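Local coordinates for hypothetical protein (Streptococcus pneumoniae, PDB 2HIY) that is of unknown function and belongs to the DUF1697 family of conserved bacterial proteins, at residues Ala25-Glu37 against Leu59-Tyr71. Sequence-based numbering, arbitrary orientation.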
ATOM      1  N   ALA D  25     -21.926 -15.687   2.587  1.00 15.42           N
ATOM      2  CA  ALA D  25     -22.754 -16.878   2.657  1.00 15.14           C
ATOM      3  C   ALA D  25     -22.993 -17.332   4.101  1.00 15.69           C
ATOM      4  O   ALA D  25     -24.069 -17.868   4.426  1.00 16.71           O
ATOM      5  CB  ALA D  25     -22.142 -18.010   1.834  1.00 16.61           C
ATOM      6  N   GLU D  26     -21.979 -17.194   4.955  1.00 15.61           N
ATOM      7  CA  GLU D  26     -22.130 -17.565   6.364  1.00 15.22           C
ATOM      8  C   GLU D  26     -23.108 -16.633   7.058  1.00 14.89           C
ATOM      9  O   GLU D  26     -24.005 -17.091   7.778  1.00 14.69           O
ATOM     10  CB  GLU D  26     -20.783 -17.557   7.088  1.00 15.69           C
ATOM     11  CG  GLU D  26     -19.873 -18.666   6.602  1.00 16.24           C
ATOM     12  CD  GLU D  26     -18.470 -18.634   7.161  1.00 20.79           C
ATOM     13  OE1 GLU D  26     -18.145 -17.784   8.017  1.00 20.61           O
ATOM     14  OE2 GLU D  26     -17.667 -19.483   6.706  1.00 22.98           O
ATOM     15  N   LEU D  27     -22.936 -15.332   6.865  1.00 13.40           N
ATOM     16  CA  LEU D  27     -23.851 -14.372   7.460  1.00 13.57           C
ATOM     17  C   LEU D  27     -25.304 -14.624   6.996  1.00 14.29           C
ATOM     18  O   LEU D  27     -26.232 -14.558   7.815  1.00 14.23           O
ATOM     19  CB  LEU D  27     -23.417 -12.941   7.108  1.00 14.19           C
ATOM     20  CG  LEU D  27     -24.252 -11.844   7.774  1.00 13.80           C
ATOM     21  CD1 LEU D  27     -24.202 -11.945   9.297  1.00 14.89           C
ATOM     22  CD2 LEU D  27     -23.804 -10.466   7.321  1.00 15.26           C
ATOM     23  N   ARG D  28     -25.530 -14.851   5.703  1.00 14.13           N
ATOM     24  CA  ARG D  28     -26.880 -15.120   5.221  1.00 13.99           C
ATOM     25  C   ARG D  28     -27.475 -16.330   5.935  1.00 13.90           C
ATOM     26  O   ARG D  28     -28.632 -16.281   6.356  1.00 14.04           O
ATOM     27  CB  ARG D  28     -26.925 -15.288   3.686  1.00 13.84           C
ATOM     28  CG  ARG D  28     -26.467 -14.047   2.948  1.00 14.46           C
ATOM     29  CD  ARG D  28     -26.859 -14.137   1.455  1.00 15.00           C
ATOM     30  NE  ARG D  28     -26.278 -15.313   0.813  1.00 14.80           N
ATOM     31  CZ  ARG D  28     -25.128 -15.343   0.138  1.00 16.73           C
ATOM     32  NH1 ARG D  28     -24.392 -14.247  -0.007  1.00 15.13           N
ATOM     33  NH2 ARG D  28     -24.713 -16.486  -0.376  1.00 16.22           N
ATOM     34  N   GLN D  29     -26.696 -17.396   6.086  1.00 13.77           N
ATOM     35  CA  GLN D  29     -27.187 -18.595   6.787  1.00 14.90           C
ATOM     36  C   GLN D  29     -27.474 -18.292   8.255  1.00 14.79           C
ATOM     37  O   GLN D  29     -28.504 -18.723   8.804  1.00 13.94           O
ATOM     38  CB  GLN D  29     -26.185 -19.766   6.655  1.00 16.59           C
ATOM     39  CG  GLN D  29     -26.487 -20.982   7.566  1.00 19.41           C
ATOM     40  CD  GLN D  29     -27.644 -21.804   7.065  1.00 25.32           C
ATOM     41  OE1 GLN D  29     -27.464 -22.682   6.218  1.00 28.82           O
ATOM     42  NE2 GLN D  29     -28.848 -21.542   7.590  1.00 25.78           N
ATOM     43  N   GLU D  30     -26.552 -17.593   8.906  1.00 13.47           N
ATOM     44  CA  GLU D  30     -26.731 -17.255  10.319  1.00 13.30           C
ATOM     45  C   GLU D  30     -27.960 -16.368  10.568  1.00 13.20           C
ATOM     46  O   GLU D  30     -28.722 -16.595  11.514  1.00 13.45           O
ATOM     47  CB  GLU D  30     -25.472 -16.555  10.806  1.00 13.92           C
ATOM     48  CG  GLU D  30     -24.289 -17.506  10.897  1.00 15.16           C
ATOM     49  CD  GLU D  30     -22.935 -16.847  10.766  1.00 17.97           C
ATOM     50  OE1 GLU D  30     -22.820 -15.600  10.672  1.00 16.58           O
ATOM     51  OE2 GLU D  30     -21.956 -17.633  10.736  1.00 19.92           O
ATOM     52  N   LEU D  31     -28.174 -15.377   9.704  1.00 12.18           N
ATOM     53  CA  LEU D  31     -29.369 -14.526   9.863  1.00 12.69           C
ATOM     54  C   LEU D  31     -30.650 -15.288   9.553  1.00 12.81           C
ATOM     55  O   LEU D  31     -31.700 -15.013  10.127  1.00 12.92           O
ATOM     56  CB  LEU D  31     -29.270 -13.277   8.980  1.00 13.20           C
ATOM     57  CG  LEU D  31     -28.139 -12.326   9.394  1.00 12.46           C
ATOM     58  CD1 LEU D  31     -28.070 -11.158   8.397  1.00 13.97           C
ATOM     59  CD2 LEU D  31     -28.336 -11.810  10.826  1.00 14.13           C
ATOM     60  N   THR D  32     -30.582 -16.266   8.660  1.00 11.79           N
ATOM     61  CA  THR D  32     -31.728 -17.131   8.378  1.00 12.46           C
ATOM     62  C   THR D  32     -32.030 -17.946   9.636  1.00 12.67           C
ATOM     63  O   THR D  32     -33.197 -18.065  10.053  1.00 13.74           O
ATOM     64  CB  THR D  32     -31.456 -18.036   7.145  1.00 12.19           C
ATOM     65  OG1 THR D  32     -31.207 -17.215   6.004  1.00 13.02           O
ATOM     66  CG2 THR D  32     -32.661 -18.914   6.816  1.00 13.35           C
ATOM     67  N   ASN D  33     -30.990 -18.492  10.263  1.00 11.85           N
ATOM     68  CA  ASN D  33     -31.191 -19.225  11.521  1.00 13.50           C
ATOM     69  C   ASN D  33     -31.741 -18.330  12.626  1.00 14.45           C
ATOM     70  O   ASN D  33     -32.506 -18.805  13.483  1.00 15.39           O
ATOM     71  CB  ASN D  33     -29.864 -19.834  11.962  1.00 12.79           C
ATOM     72  CG  ASN D  33     -29.448 -21.003  11.090  1.00 13.38           C
ATOM     73  OD1 ASN D  33     -30.253 -21.544  10.324  1.00 13.73           O
ATOM     74  ND2 ASN D  33     -28.174 -21.409  11.214  1.00 14.62           N
ATOM     75  N   LEU D  34     -31.344 -17.061  12.627  1.00 15.38           N
ATOM     76  CA  LEU D  34     -31.837 -16.061  13.582  1.00 16.15           C
ATOM     77  C   LEU D  34     -33.331 -15.798  13.391  1.00 17.10           C
ATOM     78  O   LEU D  34     -33.986 -15.249  14.296  1.00 19.30           O
ATOM     79  CB  LEU D  34     -31.022 -14.767  13.465  1.00 16.42           C
ATOM     80  CG  LEU D  34     -31.221 -13.641  14.491  1.00 17.13           C
ATOM     81  CD1 LEU D  34     -30.808 -14.071  15.908  1.00 19.55           C
ATOM     82  CD2 LEU D  34     -30.464 -12.411  14.060  1.00 18.46           C
ATOM     83  N   GLY D  35     -33.877 -16.158  12.234  1.00 15.74           N
ATOM     84  CA  GLY D  35     -35.301 -15.985  11.963  1.00 15.08           C
ATOM     85  C   GLY D  35     -35.656 -14.927  10.915  1.00 15.29           C
ATOM     86  O   GLY D  35     -36.840 -14.627  10.702  1.00 15.31           O
ATOM     87  N   LEU D  36     -34.649 -14.369  10.256  1.00 14.33           N
ATOM     88  CA  LEU D  36     -34.911 -13.384   9.199  1.00 14.97           C
ATOM     89  C   LEU D  36     -35.126 -14.150   7.922  1.00 14.75           C
ATOM     90  O   LEU D  36     -34.571 -15.243   7.737  1.00 15.66           O
ATOM     91  CB  LEU D  36     -33.733 -12.439   9.075  1.00 14.91           C
ATOM     92  CG  LEU D  36     -33.303 -11.768  10.386  1.00 15.42           C
ATOM     93  CD1 LEU D  36     -32.259 -10.697  10.139  1.00 15.51           C
ATOM     94  CD2 LEU D  36     -34.503 -11.205  11.150  1.00 18.09           C
ATOM     95  N   GLU D  37     -35.928 -13.595   7.017  1.00 14.18           N
ATOM     96  CA  GLU D  37     -36.324 -14.336   5.827  1.00 14.63           C
ATOM     97  C   GLU D  37     -35.801 -13.762   4.537  1.00 14.13           C
ATOM     98  O   GLU D  37     -35.548 -12.563   4.435  1.00 14.07           O
ATOM     99  CB  GLU D  37     -37.850 -14.421   5.750  1.00 14.18           C
ATOM    100  CG  GLU D  37     -38.465 -15.044   6.974  1.00 18.95           C
ATOM    101  CD  GLU D  37     -39.978 -15.085   6.929  1.00 23.82           C
ATOM    102  OE1 GLU D  37     -40.529 -15.363   5.850  1.00 26.21           O
ATOM    103  OE2 GLU D  37     -40.611 -14.835   7.978  1.00 26.82           O
ATOM    104  N   LEU D  59     -36.287  -6.422  16.130  1.00 15.62           N
ATOM    105  CA  LEU D  59     -35.242  -6.694  15.138  1.00 14.94           C
ATOM    106  C   LEU D  59     -33.912  -6.066  15.547  1.00 14.65           C
ATOM    107  O   LEU D  59     -32.861  -6.682  15.442  1.00 14.84           O
ATOM    108  CB  LEU D  59     -35.643  -6.204  13.739  1.00 14.66           C
ATOM    109  CG  LEU D  59     -36.743  -7.026  13.066  1.00 15.26           C
ATOM    110  CD1 LEU D  59     -37.203  -6.295  11.846  1.00 16.70           C
ATOM    111  CD2 LEU D  59     -36.240  -8.405  12.679  1.00 15.95           C
ATOM    112  N   VAL D  60     -33.965  -4.812  15.989  1.00 14.23           N
ATOM    113  CA  VAL D  60     -32.750  -4.123  16.435  1.00 14.88           C
ATOM    114  C   VAL D  60     -32.117  -4.837  17.634  1.00 15.11           C
ATOM    115  O   VAL D  60     -30.899  -5.034  17.676  1.00 15.11           O
ATOM    116  CB  VAL D  60     -33.058  -2.643  16.749  1.00 15.03           C
ATOM    117  CG1 VAL D  60     -31.843  -1.946  17.402  1.00 16.60           C
ATOM    118  CG2 VAL D  60     -33.450  -1.906  15.467  1.00 16.55           C
ATOM    119  N   GLU D  61     -32.927  -5.245  18.612  1.00 15.05           N
ATOM    120  CA  GLU D  61     -32.380  -5.934  19.780  1.00 17.08           C
ATOM    121  C   GLU D  61     -31.752  -7.274  19.371  1.00 15.40           C
ATOM    122  O   GLU D  61     -30.669  -7.626  19.817  1.00 15.50           O
ATOM    123  CB  GLU D  61     -33.468  -6.131  20.840  1.00 16.92           C
ATOM    124  CG  GLU D  61     -33.029  -6.766  22.154  1.00 21.95           C
ATOM    125  CD  GLU D  61     -34.234  -7.068  23.046  1.00 24.09           C
ATOM    126  OE1 GLU D  61     -35.302  -6.421  22.878  1.00 33.41           O
ATOM    127  OE2 GLU D  61     -34.114  -7.962  23.911  1.00 33.06           O
ATOM    128  N   LYS D  62     -32.435  -8.004  18.492  1.00 14.79           N
ATOM    129  CA  LYS D  62     -31.920  -9.294  18.076  1.00 15.12           C
ATOM    130  C   LYS D  62     -30.618  -9.139  17.314  1.00 14.73           C
ATOM    131  O   LYS D  62     -29.689  -9.935  17.477  1.00 15.22           O
ATOM    132  CB  LYS D  62     -32.922 -10.028  17.184  1.00 15.84           C
ATOM    133  CG  LYS D  62     -34.024 -10.709  17.970  1.00 20.22           C
ATOM    134  CD  LYS D  62     -35.062 -11.326  17.034  1.00 20.98           C
ATOM    135  CE  LYS D  62     -34.464 -12.476  16.223  1.00 23.41           C
ATOM    136  NZ  LYS D  62     -35.494 -13.386  15.644  1.00 25.25           N
ATOM    137  N   LEU D  63     -30.551  -8.119  16.455  1.00 13.43           N
ATOM    138  CA  LEU D  63     -29.326  -7.903  15.677  1.00 13.71           C
ATOM    139  C   LEU D  63     -28.176  -7.441  16.550  1.00 13.83           C
ATOM    140  O   LEU D  63     -27.048  -7.863  16.376  1.00 14.74           O
ATOM    141  CB  LEU D  63     -29.562  -6.946  14.512  1.00 14.04           C
ATOM    142  CG  LEU D  63     -30.370  -7.550  13.369  1.00 13.93           C
ATOM    143  CD1 LEU D  63     -30.914  -6.449  12.470  1.00 15.21           C
ATOM    144  CD2 LEU D  63     -29.536  -8.524  12.573  1.00 16.07           C
ATOM    145  N   GLU D  64     -28.456  -6.549  17.499  1.00 14.19           N
ATOM    146  CA  GLU D  64     -27.419  -6.131  18.445  1.00 15.73           C
ATOM    147  C   GLU D  64     -26.862  -7.324  19.209  1.00 15.31           C
ATOM    148  O   GLU D  64     -25.640  -7.476  19.340  1.00 15.76           O
ATOM    149  CB  GLU D  64     -27.967  -5.088  19.415  1.00 16.59           C
ATOM    150  CG  GLU D  64     -28.117  -3.739  18.766  1.00 19.78           C
ATOM    151  CD  GLU D  64     -28.878  -2.726  19.603  1.00 26.36           C
ATOM    152  OE1 GLU D  64     -29.549  -3.121  20.585  1.00 29.34           O
ATOM    153  OE2 GLU D  64     -28.813  -1.521  19.236  1.00 30.14           O
ATOM    154  N   THR D  65     -27.735  -8.184  19.710  1.00 16.27           N
ATOM    155  CA  THR D  65     -27.288  -9.372  20.427  1.00 16.35           C
ATOM    156  C   THR D  65     -26.522 -10.311  19.496  1.00 16.19           C
ATOM    157  O   THR D  65     -25.483 -10.871  19.858  1.00 16.87           O
ATOM    158  CB  THR D  65     -28.488 -10.082  21.068  1.00 17.50           C
ATOM    159  OG1 THR D  65     -29.087  -9.171  22.004  1.00 19.88           O
ATOM    160  CG2 THR D  65     -28.071 -11.386  21.776  1.00 18.40           C
ATOM    161  N   PHE D  66     -27.021 -10.465  18.276  1.00 14.90           N
ATOM    162  CA  PHE D  66     -26.347 -11.321  17.296  1.00 14.77           C
ATOM    163  C   PHE D  66     -24.918 -10.864  16.993  1.00 14.47           C
ATOM    164  O   PHE D  66     -23.966 -11.652  17.039  1.00 15.39           O
ATOM    165  CB  PHE D  66     -27.165 -11.396  16.001  1.00 14.97           C
ATOM    166  CG  PHE D  66     -26.453 -12.092  14.900  1.00 14.63           C
ATOM    167  CD1 PHE D  66     -26.420 -13.478  14.872  1.00 15.79           C
ATOM    168  CD2 PHE D  66     -25.802 -11.379  13.914  1.00 14.86           C
ATOM    169  CE1 PHE D  66     -25.720 -14.147  13.857  1.00 16.72           C
ATOM    170  CE2 PHE D  66     -25.126 -12.050  12.900  1.00 15.23           C
ATOM    171  CZ  PHE D  66     -25.089 -13.434  12.877  1.00 16.56           C
ATOM    172  N   PHE D  67     -24.747  -9.579  16.679  1.00 14.18           N
ATOM    173  CA  PHE D  67     -23.411  -9.095  16.366  1.00 14.30           C
ATOM    174  C   PHE D  67     -22.480  -9.166  17.570  1.00 14.18           C
ATOM    175  O   PHE D  67     -21.299  -9.485  17.412  1.00 14.49           O
ATOM    176  CB  PHE D  67     -23.456  -7.671  15.824  1.00 13.51           C
ATOM    177  CG  PHE D  67     -24.093  -7.565  14.452  1.00 13.85           C
ATOM    178  CD1 PHE D  67     -23.685  -8.387  13.410  1.00 13.86           C
ATOM    179  CD2 PHE D  67     -25.076  -6.615  14.216  1.00 13.76           C
ATOM    180  CE1 PHE D  67     -24.262  -8.264  12.134  1.00 15.63           C
ATOM    181  CE2 PHE D  67     -25.646  -6.496  12.948  1.00 14.88           C
ATOM    182  CZ  PHE D  67     -25.247  -7.313  11.925  1.00 16.04           C
ATOM    183  N   ALA D  68     -23.001  -8.836  18.754  1.00 15.23           N
ATOM    184  CA  ALA D  68     -22.137  -8.851  19.957  1.00 15.85           C
ATOM    185  C   ALA D  68     -21.504 -10.226  20.154  1.00 16.92           C
ATOM    186  O   ALA D  68     -20.381 -10.310  20.640  1.00 18.14           O
ATOM    187  CB  ALA D  68     -22.896  -8.404  21.193  1.00 16.84           C
ATOM    188  N   VAL D  69     -22.213 -11.283  19.774  1.00 16.98           N
ATOM    189  CA  VAL D  69     -21.711 -12.645  19.967  1.00 18.01           C
ATOM    190  C   VAL D  69     -20.871 -13.081  18.777  1.00 17.58           C
ATOM    191  O   VAL D  69     -19.792 -13.655  18.951  1.00 19.80           O
ATOM    192  CB  VAL D  69     -22.860 -13.648  20.159  1.00 18.27           C
ATOM    193  CG1 VAL D  69     -22.315 -15.095  20.202  1.00 20.76           C
ATOM    194  CG2 VAL D  69     -23.622 -13.324  21.419  1.00 19.37           C
ATOM    195  N   HIS D  70     -21.361 -12.831  17.561  1.00 16.13           N
ATOM    196  CA  HIS D  70     -20.785 -13.442  16.362  1.00 15.66           C
ATOM    197  C   HIS D  70     -19.771 -12.589  15.609  1.00 15.38           C
ATOM    198  O   HIS D  70     -18.846 -13.120  14.985  1.00 16.20           O
ATOM    199  CB  HIS D  70     -21.897 -13.878  15.410  1.00 15.75           C
ATOM    200  CG  HIS D  70     -22.755 -14.934  15.995  1.00 17.00           C
ATOM    201  ND1 HIS D  70     -22.487 -16.278  15.832  1.00 21.33           N
ATOM    202  CD2 HIS D  70     -23.836 -14.852  16.803  1.00 18.12           C
ATOM    203  CE1 HIS D  70     -23.389 -16.979  16.494  1.00 20.68           C
ATOM    204  NE2 HIS D  70     -24.205 -16.147  17.110  1.00 20.16           N
ATOM    205  N   TYR D  71     -19.971 -11.270  15.635  1.00 14.82           N
ATOM    206  CA  TYR D  71     -19.092 -10.322  14.922  1.00 14.60           C
ATOM    207  C   TYR D  71     -18.949  -9.066  15.759  1.00 16.17           C
ATOM    208  O   TYR D  71     -19.493  -8.031  15.401  1.00 14.78           O
ATOM    209  CB  TYR D  71     -19.696  -9.942  13.552  1.00 14.60           C
ATOM    210  CG  TYR D  71     -19.910 -11.148  12.679  1.00 14.40           C
ATOM    211  CD1 TYR D  71     -18.839 -11.749  12.014  1.00 15.83           C
ATOM    212  CD2 TYR D  71     -21.192 -11.716  12.526  1.00 15.34           C
ATOM    213  CE1 TYR D  71     -19.021 -12.903  11.227  1.00 15.23           C
ATOM    214  CE2 TYR D  71     -21.379 -12.885  11.764  1.00 14.63           C
ATOM    215  CZ  TYR D  71     -20.303 -13.453  11.099  1.00 15.98           C
ATOM    216  OH  TYR D  71     -20.460 -14.586  10.326  1.00 17.22           O
TER
HETATM  217  O   HOH W   1     -18.467 -15.061   8.472  1.00 16.88           O
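Leu34 and Lys62 mark the nearest backbone approach of helices 25-34 and 59-70, whose axes come within 11.7 Å and cross obliquely, with 132° between their N-to-C directions. The first helix closes in a Schellman motif at Gly35, which has positive phi. The Leu34 carbonyl O, just before Gly35, accepts a hydrogen bond from Lys62 NZ at 2.7 Å; the C=O...N angle of 161° places the donor almost in line with the carbonyl. A bend at chi3 brings the lysine tip there, while the Leu34 and Lys62 side chains run past each other in opposite directions, Lys62 CE meeting Leu34 CG at 3.9 Å.

Phe66 is a knob in the hole formed by Leu27, Glu30, Leu31 and Leu34. Its CG stands anti to the backbone N (chi1 172°), which carries the ring into that hole. Leu31 CD2 makes a CH-pi contact over one face, 4.1 Å from the ring centroid, and Leu27 CD1 meets the edge at CE2. Toward Leu59, the hydrophobic seam continues where Leu36 CD2 touches Leu59 CD2 at 3.6 Å.

At the other end, Glu30 OE1 accepts from Tyr71 OH at 2.6 Å through its syn lone pair and lies in the plane of the tyrosine ring at its edge. A water donates to both Tyr71 OH and Glu26 OE1, so the phenol oxygen has two polar partners.

The helix pair packs against the four-stranded antiparallel sheet of strands 39-41, 47-52, 5-10 and 78-81: Leu27 and Leu31 rest on Ile48 and Leu36 on Phe50 of strand 47-52, while Leu59 reaches Tyr7 and Leu63 reaches Leu9 of strand 5-10.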